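Local coordinates for tyrosine-protein phosphatase YwqE (Bacillus subtilis, PDB 3QY7) that removes phosphate from phosphotyrosine-containing proteins as a manganese-dependent tyrosine phosphatase built on a TIM-barrel-like, PHP-type fold, at residues Leu76-Ile81 with Leu96-Asp101; Ile8-Met12 with Ala54-Ala59; Phe109-Val114 with Arg139-Ile143; Lys103-Phe109 with Tyr130-His136. All coordinates share one frame; numbering follows the deposited sequence.

Contact 1 (Leu76-Ile81 with Leu96-Asp101); sequences LPGQEI and LLSLND. With FE (Fe (III) ion), chain C; FE (Fe (III) ion), chain B.
Q79 reaches L97 because its CG stands anti to its own carbonyl carbon (chi1 -85°) and the chain then runs straight on, crossing the L97 side chain at about a right angle. OE1 is thereby delivered to the backbone of L97, whose N donates to it over 2.9 Å. The bond is nearly straight at the hydrogen (169°), yet the donor stands above the plane of the amide and not on a lone pair. Farther along, N100 turns its CG anti to its backbone N, chi1 -168°, which lays the amide against L76, with OD1 3.6 Å from L76 CB. The backbone of N100 supplies the second direct bond, N to P77 O at 2.7 Å. A water donates to both Q79 O and L97 O, a third, indirect link, and L97 CD1 lies 3.6 Å from G78 O. I81 pushes CD1 to within 4.0 Å of L96 CB.

E80 points the other way, and its extended chain carries a carboxylate that bridges two iron ions, OE1 on one and OE2 on the other. H5, H7 and D194 complete the protein ligands of the first iron, E108 and H136 those of the second. Segment 96-101 lies against the residues leading into strand 80-82: L97 packs on helix 52-68, L99 and N100 touch I38 of strand 36-38, and I81 shares a backbone hydrogen bond with L106 of strand 104-108.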
loop_
_atom_site.group_PDB
_atom_site.type_symbol
_atom_site.label_atom_id
_atom_site.label_comp_id
_atom_site.label_asym_id
_atom_site.label_seq_id
_atom_site.Cartn_x
_atom_site.Cartn_y
_atom_site.Cartn_z
ATOM N N LEU A 76 3.100 -1.711 12.721
ATOM C CA LEU A 76 4.010 -0.577 12.636
ATOM C C LEU A 76 3.293 0.660 12.061
ATOM O O LEU A 76 2.258 0.538 11.390
ATOM C CB LEU A 76 5.218 -0.950 11.775
ATOM C CG LEU A 76 6.094 -2.018 12.441
ATOM C CD1 LEU A 76 7.075 -2.553 11.430
ATOM C CD2 LEU A 76 6.816 -1.444 13.653
ATOM N N PRO A 77 3.828 1.862 12.321
ATOM C CA PRO A 77 3.114 3.069 11.917
ATOM C C PRO A 77 3.359 3.475 10.458
ATOM O O PRO A 77 4.430 3.204 9.905
ATOM C CB PRO A 77 3.665 4.128 12.883
ATOM C CG PRO A 77 5.071 3.692 13.097
ATOM C CD PRO A 77 5.011 2.178 13.146
ATOM N N GLY A 78 2.354 4.131 9.863
ATOM C CA GLY A 78 2.408 4.652 8.505
ATOM C C GLY A 78 1.127 5.436 8.245
ATOM O O GLY A 78 0.331 5.642 9.150
ATOM N N GLN A 79 0.949 5.859 6.998
ATOM C CA GLN A 79 -0.261 6.571 6.568
ATOM C C GLN A 79 -0.483 6.312 5.092
ATOM O O GLN A 79 0.463 6.094 4.333
ATOM C CB GLN A 79 -0.088 8.095 6.744
ATOM C CG GLN A 79 -0.402 8.618 8.122
ATOM C CD GLN A 79 -0.167 10.119 8.218
ATOM O OE1 GLN A 79 0.675 10.675 7.519
ATOM N NE2 GLN A 79 -0.916 10.771 9.102
ATOM N N GLU A 80 -1.749 6.349 4.679
ATOM C CA GLU A 80 -2.061 6.460 3.262
ATOM C C GLU A 80 -2.354 7.942 3.027
ATOM O O GLU A 80 -3.272 8.509 3.631
ATOM C CB GLU A 80 -3.276 5.600 2.880
ATOM C CG GLU A 80 -3.608 5.738 1.359
ATOM C CD GLU A 80 -4.784 4.900 0.902
ATOM O OE1 GLU A 80 -5.374 4.211 1.727
ATOM O OE2 GLU A 80 -5.089 4.934 -0.299
ATOM N N ILE A 81 -1.540 8.562 2.185
ATOM C CA ILE A 81 -1.599 10.025 2.002
ATOM C C ILE A 81 -2.176 10.378 0.631
ATOM O O ILE A 81 -1.521 10.230 -0.388
ATOM C CB ILE A 81 -0.191 10.640 2.162
ATOM C CG1 ILE A 81 0.420 10.211 3.506
ATOM C CG2 ILE A 81 -0.247 12.185 1.998
ATOM C CD1 ILE A 81 1.913 10.507 3.645
ATOM N N LEU A 96 3.507 14.345 8.493
ATOM C CA LEU A 96 3.075 13.135 7.790
ATOM C C LEU A 96 4.008 12.005 8.175
ATOM O O LEU A 96 5.153 12.238 8.564
ATOM C CB LEU A 96 3.114 13.327 6.273
ATOM C CG LEU A 96 2.172 14.331 5.611
ATOM C CD1 LEU A 96 2.587 14.493 4.158
ATOM C CD2 LEU A 96 0.724 13.896 5.731
ATOM N N LEU A 97 3.516 10.777 8.041
ATOM C CA LEU A 97 4.311 9.580 8.287
ATOM C C LEU A 97 4.653 8.899 6.978
ATOM O O LEU A 97 3.798 8.768 6.090
ATOM C CB LEU A 97 3.522 8.581 9.151
ATOM C CG LEU A 97 3.275 8.868 10.628
ATOM C CD1 LEU A 97 2.377 7.821 11.218
ATOM C CD2 LEU A 97 4.607 8.902 11.400
ATOM N N SER A 98 5.906 8.475 6.846
ATOM C CA SER A 98 6.256 7.533 5.805
ATOM C C SER A 98 6.003 6.128 6.353
ATOM O O SER A 98 5.636 5.975 7.523
ATOM C CB SER A 98 7.701 7.714 5.351
ATOM O OG SER A 98 8.579 7.561 6.457
ATOM N N LEU A 99 6.141 5.123 5.496
ATOM C CA LEU A 99 5.822 3.752 5.886
ATOM C C LEU A 99 6.889 3.263 6.855
ATOM O O LEU A 99 8.049 3.171 6.498
ATOM C CB LEU A 99 5.730 2.850 4.636
ATOM C CG LEU A 99 4.630 3.217 3.612
ATOM C CD1 LEU A 99 4.774 2.384 2.376
ATOM C CD2 LEU A 99 3.221 3.036 4.235
ATOM N N ASN A 100 6.480 2.960 8.089
ATOM C CA ASN A 100 7.408 2.549 9.123
ATOM C C ASN A 100 8.603 3.494 9.261
ATOM O O ASN A 100 9.725 3.055 9.528
ATOM C CB ASN A 100 7.891 1.103 8.886
ATOM C CG ASN A 100 8.629 0.547 10.085
ATOM O OD1 ASN A 100 8.281 0.856 11.210
ATOM N ND2 ASN A 100 9.660 -0.269 9.841
ATOM N N ASP A 101 8.364 4.784 9.048
ATOM C CA ASP A 101 9.434 5.796 9.157
ATOM C C ASP A 101 10.607 5.568 8.194
ATOM O O ASP A 101 11.711 6.061 8.427
ATOM C CB ASP A 101 9.951 5.869 10.608
ATOM C CG ASP A 101 8.898 6.326 11.584
ATOM O OD1 ASP A 101 8.764 5.672 12.648
ATOM O OD2 ASP A 101 8.176 7.316 11.295
HETATM FE FE FE C . -6.124 2.207 1.480
HETATM FE FE FE B . -6.794 4.217 -1.291
HETATM O O HOH W 1 3.202 6.739 4.045
HETATM O O HOH W 2 -8.764 3.596 -2.138
HETATM O O HOH W 3 -6.422 2.424 -0.359
#

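Contact 2 (Ile8-Met12 with Ala54-Ala59); sequences ILPAM and AVREAA
The loop that follows the first barrel strand, 2-3, and carries on from the iron ligands H5 and H7 is packed here against helix 52-68, one of the helices around this TIM-barrel-like fold. L9 and M12 make the contact, whose side-chain pairs are apolar. L9 sends its two methyls to different parts of the helix: CD1 meets V55 CG1 at 3.9 Å, the side chains crossing at about a right angle, whereas CD2 lies 3.7 Å from the backbone oxygen A58 O. That pair of touches spans one helical turn. L9 also rests on A39 and on L62 of the same helix, and V55 also touches L97, so this loop and segment 96-101 both meet the helix at V55. M12 comes in by its end, its chain bent at chi2 (-136°) to bring the terminal atoms onto the turn 54-58. SD passes V55 CG2 at 4.3 Å, and the terminal CE, set doubtfully close to A58 CB, lies 3.7 Å from A54 O.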
loop_
_atom_site.group_PDB
_atom_site.type_symbol
_atom_site.label_atom_id
_atom_site.label_comp_id
_atom_site.label_asym_id
_atom_site.label_seq_id
_atom_site.Cartn_x
_atom_site.Cartn_y
_atom_site.Cartn_z
ATOM N N ILE A 8 -6.179 -1.295 9.498
ATOM C CA ILE A 8 -6.455 -2.090 10.690
ATOM C C ILE A 8 -6.638 -1.244 11.964
ATOM O O ILE A 8 -7.269 -1.704 12.913
ATOM C CB ILE A 8 -5.379 -3.197 10.903
ATOM C CG1 ILE A 8 -5.868 -4.258 11.899
ATOM C CG2 ILE A 8 -4.048 -2.582 11.349
ATOM C CD1 ILE A 8 -4.984 -5.503 11.908
ATOM N N LEU A 9 -6.102 -0.022 11.989
ATOM C CA LEU A 9 -6.277 0.836 13.164
ATOM C C LEU A 9 -7.741 1.265 13.295
ATOM O O LEU A 9 -8.365 1.655 12.305
ATOM C CB LEU A 9 -5.350 2.052 13.124
ATOM C CG LEU A 9 -3.858 1.724 13.190
ATOM C CD1 LEU A 9 -3.004 2.981 13.109
ATOM C CD2 LEU A 9 -3.479 0.876 14.432
ATOM N N PRO A 10 -8.279 1.175 14.512
ATOM C CA PRO A 10 -9.697 1.450 14.735
ATOM C C PRO A 10 -10.011 2.934 14.854
ATOM O O PRO A 10 -9.185 3.709 15.364
ATOM C CB PRO A 10 -9.959 0.774 16.077
ATOM C CG PRO A 10 -8.657 0.963 16.823
ATOM C CD PRO A 10 -7.597 0.767 15.759
ATOM N N ALA A 11 -11.207 3.302 14.388
ATOM C CA ALA A 11 -11.753 4.652 14.527
ATOM C C ALA A 11 -10.815 5.723 13.979
ATOM O O ALA A 11 -10.618 6.769 14.604
ATOM C CB ALA A 11 -12.106 4.934 15.997
ATOM N N MET A 12 -10.226 5.469 12.817
ATOM C CA MET A 12 -9.392 6.434 12.160
ATOM C C MET A 12 -9.876 6.820 10.809
ATOM O O MET A 12 -9.700 7.892 10.344
ATOM C CB MET A 12 -7.978 5.894 11.992
ATOM C CG MET A 12 -7.295 5.660 13.233
ATOM S SD MET A 12 -5.614 6.232 13.214
ATOM C CE MET A 12 -5.345 6.385 14.874
ATOM N N ALA A 54 -0.924 10.403 16.915
ATOM C CA ALA A 54 -2.114 9.601 17.143
ATOM C C ALA A 54 -2.009 8.237 16.457
ATOM O O ALA A 54 -2.482 7.238 16.996
ATOM C CB ALA A 54 -3.358 10.340 16.647
ATOM N N VAL A 55 -1.404 8.216 15.273
ATOM C CA VAL A 55 -1.177 6.950 14.562
ATOM C C VAL A 55 -0.217 6.044 15.349
ATOM O O VAL A 55 -0.476 4.859 15.504
ATOM C CB VAL A 55 -0.673 7.164 13.125
ATOM C CG1 VAL A 55 -0.359 5.805 12.455
ATOM C CG2 VAL A 55 -1.715 7.912 12.310
ATOM N N ARG A 56 0.872 6.621 15.852
ATOM C CA ARG A 56 1.845 5.855 16.629
ATOM C C ARG A 56 1.208 5.317 17.881
ATOM O O ARG A 56 1.384 4.136 18.229
ATOM C CB ARG A 56 3.048 6.717 17.000
ATOM C CG ARG A 56 3.831 7.189 15.826
ATOM C CD ARG A 56 5.051 7.916 16.329
ATOM N NE ARG A 56 5.766 8.611 15.264
ATOM C CZ ARG A 56 6.577 8.031 14.377
ATOM N NH1 ARG A 56 7.198 8.783 13.480
ATOM N NH2 ARG A 56 6.770 6.704 14.381
ATOM N N GLU A 57 0.454 6.182 18.569
ATOM C CA GLU A 57 -0.311 5.779 19.754
ATOM C C GLU A 57 -1.263 4.615 19.458
ATOM O O GLU A 57 -1.278 3.616 20.180
ATOM C CB GLU A 57 -1.107 6.963 20.322
ATOM C CG GLU A 57 -1.835 6.604 21.632
ATOM C CD GLU A 57 -2.963 7.555 22.044
ATOM O OE1 GLU A 57 -3.161 8.608 21.392
ATOM O OE2 GLU A 57 -3.645 7.246 23.059
ATOM N N ALA A 58 -2.043 4.746 18.383
ATOM C CA ALA A 58 -3.021 3.725 18.014
ATOM C C ALA A 58 -2.348 2.393 17.693
ATOM O O ALA A 58 -2.840 1.326 18.076
ATOM C CB ALA A 58 -3.867 4.185 16.841
ATOM N N ALA A 59 -1.211 2.461 17.008
ATOM C CA ALA A 59 -0.463 1.233 16.684
ATOM C C ALA A 59 0.061 0.586 17.958
ATOM O O ALA A 59 -0.045 -0.629 18.131
ATOM C CB ALA A 59 0.657 1.528 15.704
#

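Contact 3 (Phe109-Val114 with Arg139-Ile143)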
loop_
_atom_site.group_PDB
_atom_site.type_symbol
_atom_site.label_atom_id
_atom_site.label_comp_id
_atom_site.label_asym_id
_atom_site.label_seq_id
_atom_site.Cartn_x
_atom_site.Cartn_y
_atom_site.Cartn_z
ATOM N N PHE A 109 -3.488 8.749 -5.383
ATOM C CA PHE A 109 -4.159 9.674 -6.313
ATOM C C PHE A 109 -5.668 9.639 -6.079
ATOM O O PHE A 109 -6.220 8.605 -5.743
ATOM C CB PHE A 109 -3.880 9.277 -7.773
ATOM C CG PHE A 109 -2.423 9.287 -8.167
ATOM C CD1 PHE A 109 -1.532 10.223 -7.633
ATOM C CD2 PHE A 109 -1.944 8.373 -9.098
ATOM C CE1 PHE A 109 -0.193 10.229 -8.012
ATOM C CE2 PHE A 109 -0.603 8.372 -9.504
ATOM C CZ PHE A 109 0.291 9.315 -8.950
ATOM N N PRO A 110 -6.352 10.773 -6.292
ATOM C CA PRO A 110 -7.803 10.708 -6.372
ATOM C C PRO A 110 -8.218 9.675 -7.418
ATOM O O PRO A 110 -7.497 9.457 -8.392
ATOM C CB PRO A 110 -8.184 12.115 -6.834
ATOM C CG PRO A 110 -6.970 12.670 -7.452
ATOM C CD PRO A 110 -5.838 12.101 -6.650
ATOM N N PHE A 111 -9.373 9.044 -7.230
ATOM C CA PHE A 111 -9.720 7.874 -8.034
ATOM C C PHE A 111 -9.852 8.154 -9.542
ATOM O O PHE A 111 -9.703 7.247 -10.357
ATOM C CB PHE A 111 -10.992 7.203 -7.505
ATOM C CG PHE A 111 -12.257 7.700 -8.154
ATOM C CD1 PHE A 111 -12.928 6.912 -9.088
ATOM C CD2 PHE A 111 -12.768 8.956 -7.843
ATOM C CE1 PHE A 111 -14.102 7.359 -9.693
ATOM C CE2 PHE A 111 -13.940 9.423 -8.450
ATOM C CZ PHE A 111 -14.609 8.619 -9.375
ATOM N N ASP A 112 -10.119 9.409 -9.894
ATOM C CA ASP A 112 -10.532 9.762 -11.253
ATOM C C ASP A 112 -9.409 10.247 -12.163
ATOM O O ASP A 112 -9.543 10.196 -13.386
ATOM C CB ASP A 112 -11.653 10.811 -11.213
ATOM C CG ASP A 112 -11.217 12.108 -10.556
ATOM O OD1 ASP A 112 -10.734 12.066 -9.408
ATOM O OD2 ASP A 112 -11.354 13.178 -11.183
ATOM N N HIS A 113 -8.314 10.740 -11.586
ATOM C CA HIS A 113 -7.227 11.280 -12.413
ATOM C C HIS A 113 -5.890 11.268 -11.696
ATOM O O HIS A 113 -5.834 11.118 -10.468
ATOM C CB HIS A 113 -7.549 12.713 -12.871
ATOM C CG HIS A 113 -7.503 13.725 -11.770
ATOM N ND1 HIS A 113 -6.554 14.724 -11.714
ATOM C CD2 HIS A 113 -8.281 13.883 -10.673
ATOM C CE1 HIS A 113 -6.751 15.456 -10.631
ATOM N NE2 HIS A 113 -7.794 14.967 -9.983
ATOM N N VAL A 114 -4.826 11.430 -12.476
ATOM C CA VAL A 114 -3.490 11.641 -11.934
ATOM C C VAL A 114 -3.225 13.143 -11.969
ATOM O O VAL A 114 -3.151 13.724 -13.057
ATOM C CB VAL A 114 -2.422 10.889 -12.741
ATOM C CG1 VAL A 114 -1.026 11.176 -12.189
ATOM C CG2 VAL A 114 -2.701 9.385 -12.718
ATOM N N ARG A 139 -6.626 0.816 -9.585
ATOM C CA ARG A 139 -7.930 1.341 -9.200
ATOM C C ARG A 139 -8.134 2.795 -9.630
ATOM O O ARG A 139 -9.152 3.404 -9.289
ATOM C CB ARG A 139 -8.125 1.228 -7.685
ATOM C CG ARG A 139 -8.569 -0.136 -7.191
ATOM C CD ARG A 139 -10.093 -0.159 -7.118
ATOM N NE ARG A 139 -10.585 -1.147 -6.166
ATOM C CZ ARG A 139 -11.861 -1.298 -5.823
ATOM N NH1 ARG A 139 -12.805 -0.515 -6.342
ATOM N NH2 ARG A 139 -12.190 -2.240 -4.952
ATOM N N ASN A 140 -7.163 3.347 -10.354
ATOM C CA ASN A 140 -7.254 4.719 -10.847
ATOM C C ASN A 140 -7.830 4.751 -12.269
ATOM O O ASN A 140 -7.288 4.117 -13.175
ATOM C CB ASN A 140 -5.876 5.384 -10.825
ATOM C CG ASN A 140 -5.932 6.834 -11.226
ATOM O OD1 ASN A 140 -5.895 7.156 -12.409
ATOM N ND2 ASN A 140 -6.006 7.720 -10.239
ATOM N N ARG A 141 -8.912 5.507 -12.446
ATOM C CA ARG A 141 -9.620 5.571 -13.736
ATOM C C ARG A 141 -8.725 6.038 -14.887
ATOM O O ARG A 141 -8.759 5.450 -15.971
ATOM C CB ARG A 141 -10.864 6.465 -13.650
ATOM C CG ARG A 141 -11.971 6.093 -14.661
ATOM C CD ARG A 141 -12.717 7.298 -15.253
ATOM N NE ARG A 141 -13.130 8.290 -14.260
ATOM C CZ ARG A 141 -14.330 8.346 -13.687
ATOM N NH1 ARG A 141 -15.270 7.459 -13.987
ATOM N NH2 ARG A 141 -14.590 9.298 -12.798
ATOM N N GLU A 142 -7.934 7.090 -14.660
ATOM C CA GLU A 142 -7.030 7.597 -15.700
ATOM C C GLU A 142 -5.881 6.657 -16.064
ATOM O O GLU A 142 -5.520 6.530 -17.239
ATOM C CB GLU A 142 -6.490 8.989 -15.357
ATOM C CG GLU A 142 -5.832 9.658 -16.554
ATOM C CD GLU A 142 -5.469 11.118 -16.345
ATOM O OE1 GLU A 142 -5.624 11.660 -15.222
ATOM O OE2 GLU A 142 -5.016 11.730 -17.342
ATOM N N ILE A 143 -5.278 6.003 -15.069
ATOM C CA ILE A 143 -4.256 5.014 -15.376
ATOM C C ILE A 143 -4.867 3.859 -16.179
ATOM O O ILE A 143 -4.248 3.348 -17.107
ATOM C CB ILE A 143 -3.551 4.493 -14.098
ATOM C CG1 ILE A 143 -2.693 5.602 -13.491
ATOM C CG2 ILE A 143 -2.720 3.264 -14.402
ATOM C CD1 ILE A 143 -2.184 5.301 -12.076
HETATM O O HOH W 4 -6.170 6.393 -7.396
HETATM O O HOH W 5 -10.944 10.053 -15.718
HETATM O O HOH W 6 -5.026 14.414 -15.323
#
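F111 and R141 run side by side and point the same way, with the ring and guanidinium planes 53° apart. F111 CE1 lies over one face of the guanidinium, and R141 NH2 comes to 3.5 Å from F111 CZ, while D112 CB sits at the guanidinium edge. Bends at chi2 and chi3 turn the guanidinium toward the F111 ring. In the backbone, R141 N donates to F111 O over 2.8 Å.

N140 is buried, and its amide works on both segments. OD1 accepts from I143 N at 3.0 Å, in the carbonyl plane and on a lone pair, which makes N140 the N-cap of helix 141-145. ND2 gives a weak bond to H113 O and an ordinary one to a water that donates to F109 O. The helix start is thereby fastened to the loop after strand 104-108, at the end of the barrel where that strand's metal ligand E108 lies.

E142 extends from the first turn with CG anti to the backbone N, chi1 -166°. E142 OE1 accepts from V114 N at 2.9 Å on the anti side, 32° out of the carboxylate plane, and also receives a water that donates to V114 O. H113 CB lies 3.2 Å from E142 OE1. The V114 and I143 side chains cross obliquely, V114 CG2 3.9 Å from I143 CG1, and the F109 ring presents its edge to I143 CD1.

Contact 4 (Lys103-Phe109 with Tyr130-His136). With FE (Fe (III) ion), chain B.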
loop_
_atom_site.group_PDB
_atom_site.type_symbol
_atom_site.label_atom_id
_atom_site.label_comp_id
_atom_site.label_asym_id
_atom_site.label_seq_id
_atom_site.Cartn_x
_atom_site.Cartn_y
_atom_site.Cartn_z
ATOM N N LYS A 103 12.151 5.453 3.967
ATOM C CA LYS A 103 12.154 6.363 2.831
ATOM C C LYS A 103 10.949 6.187 1.922
ATOM O O LYS A 103 10.780 6.964 0.995
ATOM C CB LYS A 103 13.423 6.183 2.010
ATOM C CG LYS A 103 13.458 4.936 1.146
ATOM C CD LYS A 103 14.746 4.861 0.364
ATOM C CE LYS A 103 15.894 4.490 1.255
ATOM N NZ LYS A 103 17.190 4.729 0.538
ATOM N N TYR A 104 10.144 5.154 2.170
ATOM C CA TYR A 104 8.987 4.858 1.319
ATOM C C TYR A 104 7.744 5.550 1.847
ATOM O O TYR A 104 7.421 5.447 3.024
ATOM C CB TYR A 104 8.769 3.344 1.241
ATOM C CG TYR A 104 9.936 2.645 0.593
ATOM C CD1 TYR A 104 9.988 2.469 -0.786
ATOM C CD2 TYR A 104 11.031 2.227 1.357
ATOM C CE1 TYR A 104 11.076 1.852 -1.386
ATOM C CE2 TYR A 104 12.126 1.607 0.772
ATOM C CZ TYR A 104 12.145 1.425 -0.600
ATOM O OH TYR A 104 13.225 0.826 -1.199
ATOM N N ILE A 105 7.043 6.272 0.978
ATOM C CA ILE A 105 5.879 7.027 1.397
ATOM C C ILE A 105 4.716 6.629 0.503
ATOM O O ILE A 105 4.890 6.538 -0.720
ATOM C CB ILE A 105 6.140 8.576 1.376
ATOM C CG1 ILE A 105 4.899 9.370 1.776
ATOM C CG2 ILE A 105 6.771 9.040 0.068
ATOM C CD1 ILE A 105 5.145 10.879 1.897
ATOM N N LEU A 106 3.566 6.352 1.118
ATOM C CA LEU A 106 2.389 5.850 0.384
ATOM C C LEU A 106 1.497 7.005 -0.029
ATOM O O LEU A 106 0.859 7.639 0.803
ATOM C CB LEU A 106 1.625 4.832 1.251
ATOM C CG LEU A 106 0.457 4.105 0.560
ATOM C CD1 LEU A 106 0.945 3.246 -0.594
ATOM C CD2 LEU A 106 -0.304 3.277 1.578
ATOM N N ILE A 107 1.501 7.273 -1.334
ATOM C CA ILE A 107 0.783 8.395 -1.923
ATOM C C ILE A 107 -0.345 7.844 -2.782
ATOM O O ILE A 107 -0.106 7.009 -3.658
ATOM C CB ILE A 107 1.741 9.238 -2.801
ATOM C CG1 ILE A 107 2.925 9.765 -1.975
ATOM C CG2 ILE A 107 0.991 10.400 -3.502
ATOM C CD1 ILE A 107 2.553 10.697 -0.859
ATOM N N GLU A 108 -1.551 8.336 -2.534
ATOM C CA GLU A 108 -2.750 7.900 -3.244
ATOM C C GLU A 108 -3.263 9.041 -4.104
ATOM O O GLU A 108 -3.446 10.148 -3.603
ATOM C CB GLU A 108 -3.831 7.518 -2.237
ATOM C CG GLU A 108 -5.093 6.928 -2.860
ATOM C CD GLU A 108 -6.321 7.107 -1.993
ATOM O OE1 GLU A 108 -7.168 6.186 -1.953
ATOM O OE2 GLU A 108 -6.461 8.155 -1.333
ATOM N N PHE A 109 -3.488 8.749 -5.383
ATOM C CA PHE A 109 -4.159 9.674 -6.313
ATOM C C PHE A 109 -5.668 9.639 -6.079
ATOM O O PHE A 109 -6.220 8.605 -5.743
ATOM C CB PHE A 109 -3.880 9.277 -7.773
ATOM C CG PHE A 109 -2.423 9.287 -8.167
ATOM C CD1 PHE A 109 -1.532 10.223 -7.633
ATOM C CD2 PHE A 109 -1.944 8.373 -9.098
ATOM C CE1 PHE A 109 -0.193 10.229 -8.012
ATOM C CE2 PHE A 109 -0.603 8.372 -9.504
ATOM C CZ PHE A 109 0.291 9.315 -8.950
ATOM N N TYR A 130 13.529 10.210 -0.647
ATOM C CA TYR A 130 12.298 9.403 -0.555
ATOM C C TYR A 130 11.995 8.615 -1.837
ATOM O O TYR A 130 12.466 8.955 -2.934
ATOM C CB TYR A 130 11.105 10.289 -0.210
ATOM C CG TYR A 130 11.077 10.785 1.225
ATOM C CD1 TYR A 130 10.545 9.985 2.246
ATOM C CD2 TYR A 130 11.575 12.052 1.567
ATOM C CE1 TYR A 130 10.509 10.419 3.560
ATOM C CE2 TYR A 130 11.544 12.499 2.894
ATOM C CZ TYR A 130 11.017 11.674 3.880
ATOM O OH TYR A 130 10.974 12.096 5.198
ATOM N N ILE A 131 11.210 7.551 -1.687
ATOM C CA ILE A 131 10.685 6.812 -2.823
ATOM C C ILE A 131 9.167 6.848 -2.680
ATOM O O ILE A 131 8.620 6.283 -1.726
ATOM C CB ILE A 131 11.221 5.360 -2.883
ATOM C CG1 ILE A 131 12.735 5.351 -3.126
ATOM C CG2 ILE A 131 10.527 4.599 -4.012
ATOM C CD1 ILE A 131 13.371 3.950 -3.176
ATOM N N PRO A 132 8.473 7.555 -3.595
ATOM C CA PRO A 132 7.015 7.561 -3.524
ATOM C C PRO A 132 6.473 6.226 -4.017
ATOM O O PRO A 132 6.944 5.710 -5.039
ATOM C CB PRO A 132 6.600 8.694 -4.485
ATOM C CG PRO A 132 7.760 8.849 -5.419
ATOM C CD PRO A 132 8.998 8.439 -4.654
ATOM N N VAL A 133 5.524 5.674 -3.263
ATOM C CA VAL A 133 4.829 4.446 -3.634
ATOM C C VAL A 133 3.395 4.796 -3.942
ATOM O O VAL A 133 2.643 5.226 -3.048
ATOM C CB VAL A 133 4.870 3.410 -2.502
ATOM C CG1 VAL A 133 4.187 2.094 -2.966
ATOM C CG2 VAL A 133 6.336 3.115 -2.124
ATOM N N ILE A 134 3.017 4.609 -5.205
ATOM C CA ILE A 134 1.650 4.894 -5.654
ATOM C C ILE A 134 0.727 3.796 -5.148
ATOM O O ILE A 134 0.952 2.615 -5.453
ATOM C CB ILE A 134 1.600 4.942 -7.198
ATOM C CG1 ILE A 134 2.494 6.088 -7.698
ATOM C CG2 ILE A 134 0.145 5.160 -7.694
ATOM C CD1 ILE A 134 2.853 5.996 -9.180
ATOM N N ALA A 135 -0.293 4.198 -4.399
ATOM C CA ALA A 135 -1.310 3.259 -3.899
ATOM C C ALA A 135 -2.232 2.832 -5.042
ATOM O O ALA A 135 -2.730 3.661 -5.805
ATOM C CB ALA A 135 -2.098 3.872 -2.778
ATOM N N HIS A 136 -2.431 1.520 -5.129
ATOM C CA HIS A 136 -3.406 0.896 -6.026
ATOM C C HIS A 136 -3.592 1.619 -7.362
ATOM O O HIS A 136 -4.686 2.087 -7.650
ATOM C CB HIS A 136 -4.759 0.686 -5.333
ATOM C CG HIS A 136 -5.277 1.891 -4.615
ATOM N ND1 HIS A 136 -5.730 3.019 -5.271
ATOM C CD2 HIS A 136 -5.423 2.144 -3.292
ATOM C CE1 HIS A 136 -6.134 3.905 -4.380
ATOM N NE2 HIS A 136 -5.968 3.396 -3.172
HETATM FE FE FE B . -6.794 4.217 -1.291
HETATM O O HOH W 7 -3.459 6.074 -6.586
HETATM O O HOH W 2 -8.764 3.596 -2.138
HETATM O O HOH W 3 -6.422 2.424 -0.359
#
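L106, its CG anti to the backbone N (chi1 -174°), carries CD1 to 3.8 Å from A135 CB and against V133 CG1. On the same face V133 sets CG2 at the edge of the Y104 ring, and I131 lies side by side with Y104, its CD1 3.6 Å from Y104 CE1. On the other face, with I105 and I107, I134 CG2 reaches F109 CE2 at 3.8 Å, and F122 of helix 118-127 covers I134, P132 and F109.

That helix links the two strands, so this is a beta-alpha-beta unit of the barrel, its strands parallel neighbours with axes 38° apart. Five backbone bonds join them, running from I131 N to K103 O through to A135 N to I107 O. Beyond the last of these a water bridges F109 N and A135 O.

At the C-terminal ends the packing gives way to metal. E108 OE1 and H136 NE2 bind one iron at 2.1 and 2.2 Å, with E80 as the remaining protein ligand. E108 OE1 lies at the edge of the H136 ring, in its plane, and carboxylate and ring planes are 72° apart. R82 forms a salt bridge to the other oxygen, E108 OE2.

In the fold
The four contacts illustrate how chemistry follows position in a barrel. Contact 4 lies nearest the chain's centre and is mainly sheet pairing; contact 1 is also buried but trades regular strand bonds for side-chain, backbone and water links. These two meet in one sheet, where strands 80-82 and 104-108 are neighbours, and both supply ligands to the same iron. Contact 2, buried yet farther out, is apolar, and touches contact 1 through V55 with L97 and the salt bridge R56 to D101. Contact 3 is only partly buried; it shares F109 with contact 4 and relies on helix capping, direct hydrogen bonds and water bridges. Contacts 2 and 3 are about 16 Å apart at their nearest atoms.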